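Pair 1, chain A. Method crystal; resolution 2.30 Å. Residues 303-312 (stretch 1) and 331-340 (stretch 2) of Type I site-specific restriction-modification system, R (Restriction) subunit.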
# COMPACT_ATOMS: atom_id res chain seq x y z
N PHE A 303 10.63 22.89 12.18
CA PHE A 303 10.71 21.44 11.96
C PHE A 303 11.99 20.91 11.31
O PHE A 303 12.62 21.58 10.49
CB PHE A 303 9.53 20.97 11.10
CG PHE A 303 8.20 21.43 11.60
CD1 PHE A 303 7.68 22.64 11.17
CD2 PHE A 303 7.44 20.63 12.45
CE1 PHE A 303 6.41 23.06 11.59
CE2 PHE A 303 6.17 21.05 12.87
CZ PHE A 303 5.66 22.27 12.44
N ASP A 304 12.36 19.68 11.67
CA ASP A 304 13.53 19.04 11.08
C ASP A 304 13.02 18.14 9.95
O ASP A 304 13.72 17.84 8.98
CB ASP A 304 14.26 18.18 12.12
CG ASP A 304 14.72 18.97 13.33
OD1 ASP A 304 13.87 19.31 14.18
OD2 ASP A 304 15.93 19.25 13.43
N LEU A 305 11.76 17.73 10.11
CA LEU A 305 11.12 16.83 9.18
C LEU A 305 9.62 17.02 9.08
O LEU A 305 8.94 17.33 10.07
CB LEU A 305 11.39 15.39 9.59
CG LEU A 305 10.77 14.31 8.70
CD1 LEU A 305 11.48 14.36 7.35
CD2 LEU A 305 10.93 12.93 9.33
N ILE A 306 9.11 16.83 7.87
CA ILE A 306 7.70 16.93 7.57
C ILE A 306 7.32 15.72 6.72
O ILE A 306 7.99 15.43 5.72
CB ILE A 306 7.38 18.18 6.77
CG1 ILE A 306 7.75 19.44 7.57
CG2 ILE A 306 5.90 18.17 6.36
CD1 ILE A 306 6.58 20.29 7.97
N ILE A 307 6.26 15.02 7.10
CA ILE A 307 5.81 13.85 6.35
C ILE A 307 4.38 14.07 5.84
O ILE A 307 3.48 14.34 6.63
CB ILE A 307 5.89 12.57 7.23
CG1 ILE A 307 7.37 12.24 7.49
CG2 ILE A 307 5.22 11.38 6.53
CD1 ILE A 307 7.60 11.19 8.55
N ILE A 308 4.18 13.95 4.54
CA ILE A 308 2.87 14.16 3.94
C ILE A 308 2.14 12.87 3.62
O ILE A 308 2.65 12.01 2.89
CB ILE A 308 2.99 15.00 2.67
CG1 ILE A 308 3.73 16.30 2.99
CG2 ILE A 308 1.59 15.27 2.07
CD1 ILE A 308 4.11 17.09 1.80
N ASP A 309 0.92 12.74 4.15
CA ASP A 309 0.08 11.57 3.96
C ASP A 309 -0.15 11.25 2.48
O ASP A 309 0.01 10.11 2.07
CB ASP A 309 -1.26 11.79 4.66
CG ASP A 309 -2.03 10.50 4.91
OD1 ASP A 309 -1.61 9.73 5.81
OD2 ASP A 309 -3.05 10.25 4.22
N GLU A 310 -0.56 12.25 1.70
CA GLU A 310 -0.79 12.11 0.26
C GLU A 310 -0.41 13.40 -0.45
O GLU A 310 -0.97 14.46 -0.17
CB GLU A 310 -2.27 11.80 -0.05
CG GLU A 310 -2.64 11.88 -1.56
CD GLU A 310 -1.86 10.90 -2.45
OE1 GLU A 310 -1.98 9.67 -2.25
OE2 GLU A 310 -1.15 11.36 -3.36
N CYS A 311 0.54 13.28 -1.38
CA CYS A 311 1.05 14.42 -2.12
C CYS A 311 0.19 14.91 -3.29
O CYS A 311 0.35 16.03 -3.75
CB CYS A 311 2.45 14.10 -2.62
SG CYS A 311 3.59 13.70 -1.28
N HIS A 312 -0.72 14.08 -3.77
CA HIS A 312 -1.57 14.51 -4.87
C HIS A 312 -3.02 14.69 -4.42
O HIS A 312 -3.35 15.65 -3.72
CB HIS A 312 -1.49 13.50 -6.01
CG HIS A 312 -2.17 13.97 -7.27
ND1 HIS A 312 -1.55 14.78 -8.20
CD2 HIS A 312 -3.42 13.75 -7.74
CE1 HIS A 312 -2.39 15.03 -9.18
NE2 HIS A 312 -3.53 14.42 -8.93
N PRO A 331 14.23 24.77 5.19
CA PRO A 331 14.93 23.58 4.70
C PRO A 331 14.58 22.33 5.51
O PRO A 331 15.44 21.49 5.75
CB PRO A 331 16.42 23.95 4.87
CG PRO A 331 16.41 25.36 5.57
CD PRO A 331 15.05 25.47 6.18
N ALA A 332 13.33 22.21 5.94
CA ALA A 332 12.97 21.01 6.70
C ALA A 332 12.97 19.84 5.73
O ALA A 332 12.49 19.97 4.60
CB ALA A 332 11.58 21.18 7.33
N PHE A 333 13.52 18.71 6.15
CA PHE A 333 13.54 17.53 5.28
C PHE A 333 12.08 17.21 5.01
O PHE A 333 11.24 17.33 5.90
CB PHE A 333 14.21 16.33 5.94
CG PHE A 333 15.71 16.30 5.80
CD1 PHE A 333 16.51 17.05 6.66
CD2 PHE A 333 16.32 15.52 4.82
CE1 PHE A 333 17.91 17.02 6.55
CE2 PHE A 333 17.73 15.48 4.70
CZ PHE A 333 18.52 16.23 5.57
N GLN A 334 11.78 16.79 3.78
CA GLN A 334 10.41 16.48 3.41
C GLN A 334 10.21 15.12 2.76
O GLN A 334 10.84 14.82 1.74
CB GLN A 334 9.88 17.58 2.49
CG GLN A 334 9.77 18.95 3.16
CD GLN A 334 9.51 20.07 2.18
OE1 GLN A 334 8.89 19.86 1.13
NE2 GLN A 334 9.97 21.28 2.51
N ILE A 335 9.34 14.29 3.34
CA ILE A 335 9.05 12.97 2.78
C ILE A 335 7.60 12.93 2.32
O ILE A 335 6.66 13.09 3.12
CB ILE A 335 9.23 11.78 3.81
CG1 ILE A 335 10.70 11.47 4.01
CG2 ILE A 335 8.53 10.51 3.30
CD1 ILE A 335 11.42 12.55 4.71
N GLY A 336 7.41 12.74 1.03
CA GLY A 336 6.07 12.67 0.50
C GLY A 336 5.65 11.25 0.19
O GLY A 336 6.44 10.43 -0.31
N MSE A 337 4.41 10.93 0.51
CA MSE A 337 3.89 9.60 0.23
C MSE A 337 2.69 9.80 -0.69
O MSE A 337 1.93 10.75 -0.53
CB MSE A 337 3.47 8.91 1.52
CG MSE A 337 4.54 8.94 2.61
SE MSE A 337 4.29 7.64 4.01
CE MSE A 337 2.79 8.44 4.95
N THR A 338 2.54 8.91 -1.67
CA THR A 338 1.44 8.99 -2.61
C THR A 338 0.96 7.57 -2.86
O THR A 338 1.71 6.63 -2.67
CB THR A 338 1.89 9.67 -3.94
OG1 THR A 338 0.74 9.93 -4.76
CG2 THR A 338 2.87 8.78 -4.70
N ALA A 339 -0.29 7.42 -3.28
CA ALA A 339 -0.83 6.09 -3.52
C ALA A 339 -0.93 5.72 -5.00
O ALA A 339 -1.27 4.59 -5.35
CB ALA A 339 -2.21 5.97 -2.86
N THR A 340 -0.62 6.66 -5.88
CA THR A 340 -0.68 6.39 -7.31
C THR A 340 0.69 6.66 -7.93
O THR A 340 1.40 7.57 -7.50
CB THR A 340 -1.78 7.28 -7.97
OG1 THR A 340 -1.38 8.64 -7.93
CG2 THR A 340 -3.08 7.16 -7.18

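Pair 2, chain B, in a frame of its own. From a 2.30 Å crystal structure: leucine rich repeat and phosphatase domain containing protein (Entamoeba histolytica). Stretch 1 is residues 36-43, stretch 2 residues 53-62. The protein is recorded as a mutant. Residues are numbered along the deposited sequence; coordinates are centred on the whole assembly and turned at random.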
# COMPACT_ATOMS: atom_id res chain seq x y z
N ILE B 36 -11.36 8.33 -6.24
CA ILE B 36 -10.97 7.61 -5.06
C ILE B 36 -12.07 7.67 -4.01
O ILE B 36 -12.56 8.74 -3.66
CB ILE B 36 -9.61 8.15 -4.56
CG1 ILE B 36 -8.50 7.74 -5.53
CG2 ILE B 36 -9.36 7.71 -3.11
CD1 ILE B 36 -7.19 8.58 -5.40
N SER B 37 -12.45 6.52 -3.47
CA SER B 37 -13.55 6.48 -2.52
C SER B 37 -13.14 5.68 -1.33
O SER B 37 -13.96 5.45 -0.44
CB SER B 37 -14.82 5.84 -3.14
OG SER B 37 -14.48 4.63 -3.81
N SER B 38 -11.89 5.23 -1.32
CA SER B 38 -11.41 4.48 -0.17
C SER B 38 -10.05 4.98 0.21
O SER B 38 -9.24 5.31 -0.65
CB SER B 38 -11.26 2.99 -0.48
OG SER B 38 -12.49 2.33 -0.48
N ILE B 39 -9.80 4.94 1.51
CA ILE B 39 -8.51 5.30 2.03
C ILE B 39 -8.04 4.26 3.03
O ILE B 39 -8.76 3.89 3.95
CB ILE B 39 -8.52 6.76 2.61
CG1 ILE B 39 -8.99 7.70 1.49
CG2 ILE B 39 -7.11 7.17 3.11
CD1 ILE B 39 -8.64 9.17 1.72
N LEU B 40 -6.82 3.79 2.81
CA LEU B 40 -6.20 2.82 3.69
C LEU B 40 -5.11 3.55 4.46
O LEU B 40 -4.12 3.99 3.90
CB LEU B 40 -5.60 1.65 2.89
CG LEU B 40 -5.04 0.46 3.66
CD1 LEU B 40 -6.08 -0.03 4.66
CD2 LEU B 40 -4.67 -0.66 2.68
N LEU B 41 -5.33 3.66 5.75
CA LEU B 41 -4.42 4.36 6.62
C LEU B 41 -3.50 3.36 7.23
O LEU B 41 -3.94 2.52 7.99
CB LEU B 41 -5.18 5.10 7.73
CG LEU B 41 -6.25 6.11 7.23
CD1 LEU B 41 -7.09 6.68 8.39
CD2 LEU B 41 -5.59 7.26 6.51
N VAL B 42 -2.21 3.48 6.94
CA VAL B 42 -1.26 2.53 7.47
C VAL B 42 -0.49 3.13 8.65
O VAL B 42 0.49 3.84 8.46
CB VAL B 42 -0.26 2.05 6.39
CG1 VAL B 42 0.59 0.89 6.94
CG2 VAL B 42 -1.00 1.70 5.08
N GLY B 43 -0.93 2.82 9.86
CA GLY B 43 -0.25 3.35 11.04
C GLY B 43 -1.13 4.18 11.94
O GLY B 43 -1.36 3.78 13.12
N GLN B 53 -15.91 10.95 5.21
CA GLN B 53 -16.74 11.03 3.98
C GLN B 53 -16.40 9.86 3.01
O GLN B 53 -17.12 9.61 2.04
CB GLN B 53 -16.50 12.38 3.28
N CYS B 54 -15.29 9.16 3.30
CA CYS B 54 -14.76 8.06 2.47
C CYS B 54 -14.91 6.69 3.15
O CYS B 54 -15.15 6.61 4.36
CB CYS B 54 -13.26 8.31 2.20
SG CYS B 54 -12.89 9.44 0.83
N ASP B 55 -14.76 5.61 2.38
CA ASP B 55 -14.51 4.29 2.99
C ASP B 55 -13.12 4.29 3.62
O ASP B 55 -12.14 4.60 2.96
CB ASP B 55 -14.56 3.18 1.94
CG ASP B 55 -15.88 2.43 1.91
OD1 ASP B 55 -16.23 1.83 2.95
OD2 ASP B 55 -16.53 2.40 0.83
N ILE B 56 -13.02 3.92 4.89
CA ILE B 56 -11.73 3.99 5.56
C ILE B 56 -11.39 2.74 6.33
O ILE B 56 -12.23 2.19 7.01
CB ILE B 56 -11.65 5.20 6.52
CG1 ILE B 56 -11.68 6.50 5.73
CG2 ILE B 56 -10.36 5.15 7.34
CD1 ILE B 56 -11.39 7.72 6.54
N LEU B 57 -10.14 2.30 6.22
CA LEU B 57 -9.65 1.24 7.06
C LEU B 57 -8.29 1.65 7.60
O LEU B 57 -7.42 2.09 6.86
CB LEU B 57 -9.54 -0.06 6.27
CG LEU B 57 -8.90 -1.21 7.05
CD1 LEU B 57 -9.74 -1.52 8.25
CD2 LEU B 57 -8.69 -2.45 6.22
N ARG B 58 -8.11 1.50 8.91
CA ARG B 58 -6.84 1.81 9.55
C ARG B 58 -6.15 0.51 9.94
O ARG B 58 -6.75 -0.33 10.60
CB ARG B 58 -7.05 2.66 10.83
N LEU B 59 -4.88 0.38 9.55
CA LEU B 59 -4.06 -0.73 10.01
C LEU B 59 -3.21 -0.26 11.16
O LEU B 59 -2.53 0.77 11.09
CB LEU B 59 -3.14 -1.24 8.91
CG LEU B 59 -3.82 -1.48 7.57
CD1 LEU B 59 -2.80 -2.02 6.58
CD2 LEU B 59 -5.03 -2.46 7.77
N ASP B 60 -3.19 -1.05 12.20
CA ASP B 60 -2.59 -0.59 13.42
C ASP B 60 -1.13 -0.97 13.52
O ASP B 60 -0.75 -1.75 14.38
CB ASP B 60 -3.33 -1.21 14.59
CG ASP B 60 -3.79 -0.17 15.53
OD1 ASP B 60 -2.97 0.15 16.43
OD2 ASP B 60 -4.94 0.35 15.32
N ILE B 61 -0.30 -0.41 12.66
CA ILE B 61 1.08 -0.78 12.68
C ILE B 61 1.88 0.32 13.37
O ILE B 61 1.99 1.43 12.85
CB ILE B 61 1.58 -1.10 11.27
CG1 ILE B 61 0.66 -2.15 10.63
CG2 ILE B 61 3.01 -1.56 11.34
CD1 ILE B 61 0.72 -2.20 9.16
N VAL B 62 2.41 0.00 14.55
CA VAL B 62 3.20 0.96 15.31
C VAL B 62 4.70 0.74 15.34
O VAL B 62 5.41 1.66 15.74
CB VAL B 62 2.69 1.20 16.78
CG1 VAL B 62 1.41 2.08 16.78
CG2 VAL B 62 2.51 -0.13 17.59

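Both pairs consist of two neighbouring parallel β-strands, with N-to-C directions 14° apart in pair 1 and 10° apart in pair 2. Fourteen central residues superpose with an RMSD of 0.5 Å, and five successive rungs of the hydrogen-bond ladder coincide; beyond them the donors differ. In pair 1, A:Ile306 N donates to A:Phe333 O (2.9 Å), and A:Ile306 O accepts from A:Ile335 N (3.0 Å); in pair 2 the matched B:Ile39 N donates to B:Asp55 O (2.8 Å), and B:Ile39 O accepts from B:Leu57 N (3.1 Å). One residue thus grips two residues of its neighbour that flank its own bridge partner, as parallel strands require. Because this ladder uses backbone atoms alone, the side chains can differ.

The best-conserved inward position is A:Ile306, matched by B:Ile39, with side-chain centres 0.5 Å apart. A β-branched residue suits an extended strand. A:Ile306 CG1 lies 4.2 Å from A:Ala332 CB; in pair 2 the matched contact is B:Ile39 CG1 to B:Cys54 SG, at 4.3 Å. Alanine and cysteine are both small, and in both the CA-to-CB bond points toward the other stretch. Beside them, A:Gln334 matches B:Ile56. The glutamine is buried, but its amide group is hydrogen-bonded elsewhere in the structure, whereas the isoleucine offers carbon alone, its CG2 lying 3.8 Å from B:Leu41 CD1.

On the same face, A:Ile308 matches B:Leu41, and their partners differ: A:Gly336 in pair 1, B:Arg58 in pair 2. Glycine leaves room for A:Cys311, whose SG lies 3.2 Å from A:Gly336 CA; an ideal CB there would stand 2.4 Å from that sulfur, a clash. B:Arg58 is modelled only to CB, 4.4 Å from B:Leu41 CB, so the rest of its side chain cannot be compared.

The other face begins with A:Leu305 and B:Ser38, opposite A:Phe333 and B:Asp55. The leucine reaches along its neighbour, A:Leu305 CD1 lying 3.6 Å from A:Phe333 CB and 3.2 Å from A:Ile335 CD1. The serine is short, with B:Ser38 OG 3.3 Å from B:Asp55 CB, and its hydroxyl is satisfied elsewhere in the structure. Two residues on, the long reach belongs to pair 2: B:Leu40 CD1 lies 3.8 Å from B:Leu57 CB and 4.0 Å from B:Leu59 CG. The matched A:Ile307 packs its CG1 4.1 Å from A:Ile335 CB and its CG2 4.1 Å from A:Met337 CE. The selenomethionine A:Met337 and B:Leu59 fill similar space, with side-chain centres 0.7 Å apart; both are apolar and suit a buried site, one long and unbranched, the other short and branched.

At the far end the solutions part. A:Glu310 folds its carboxylate back to accept hydrogen bonds at OE2 from A:Thr338 OG1 (2.8 Å) and at OE1 from A:Ala339 N (3.0 Å). The matched B:Gly43 has backbone angles that call for glycine. Both pairs keep a backbone bond here: A:Cys311 N to A:Met337 O (3.0 Å) and B:Gly43 N to B:Leu59 O (2.9 Å).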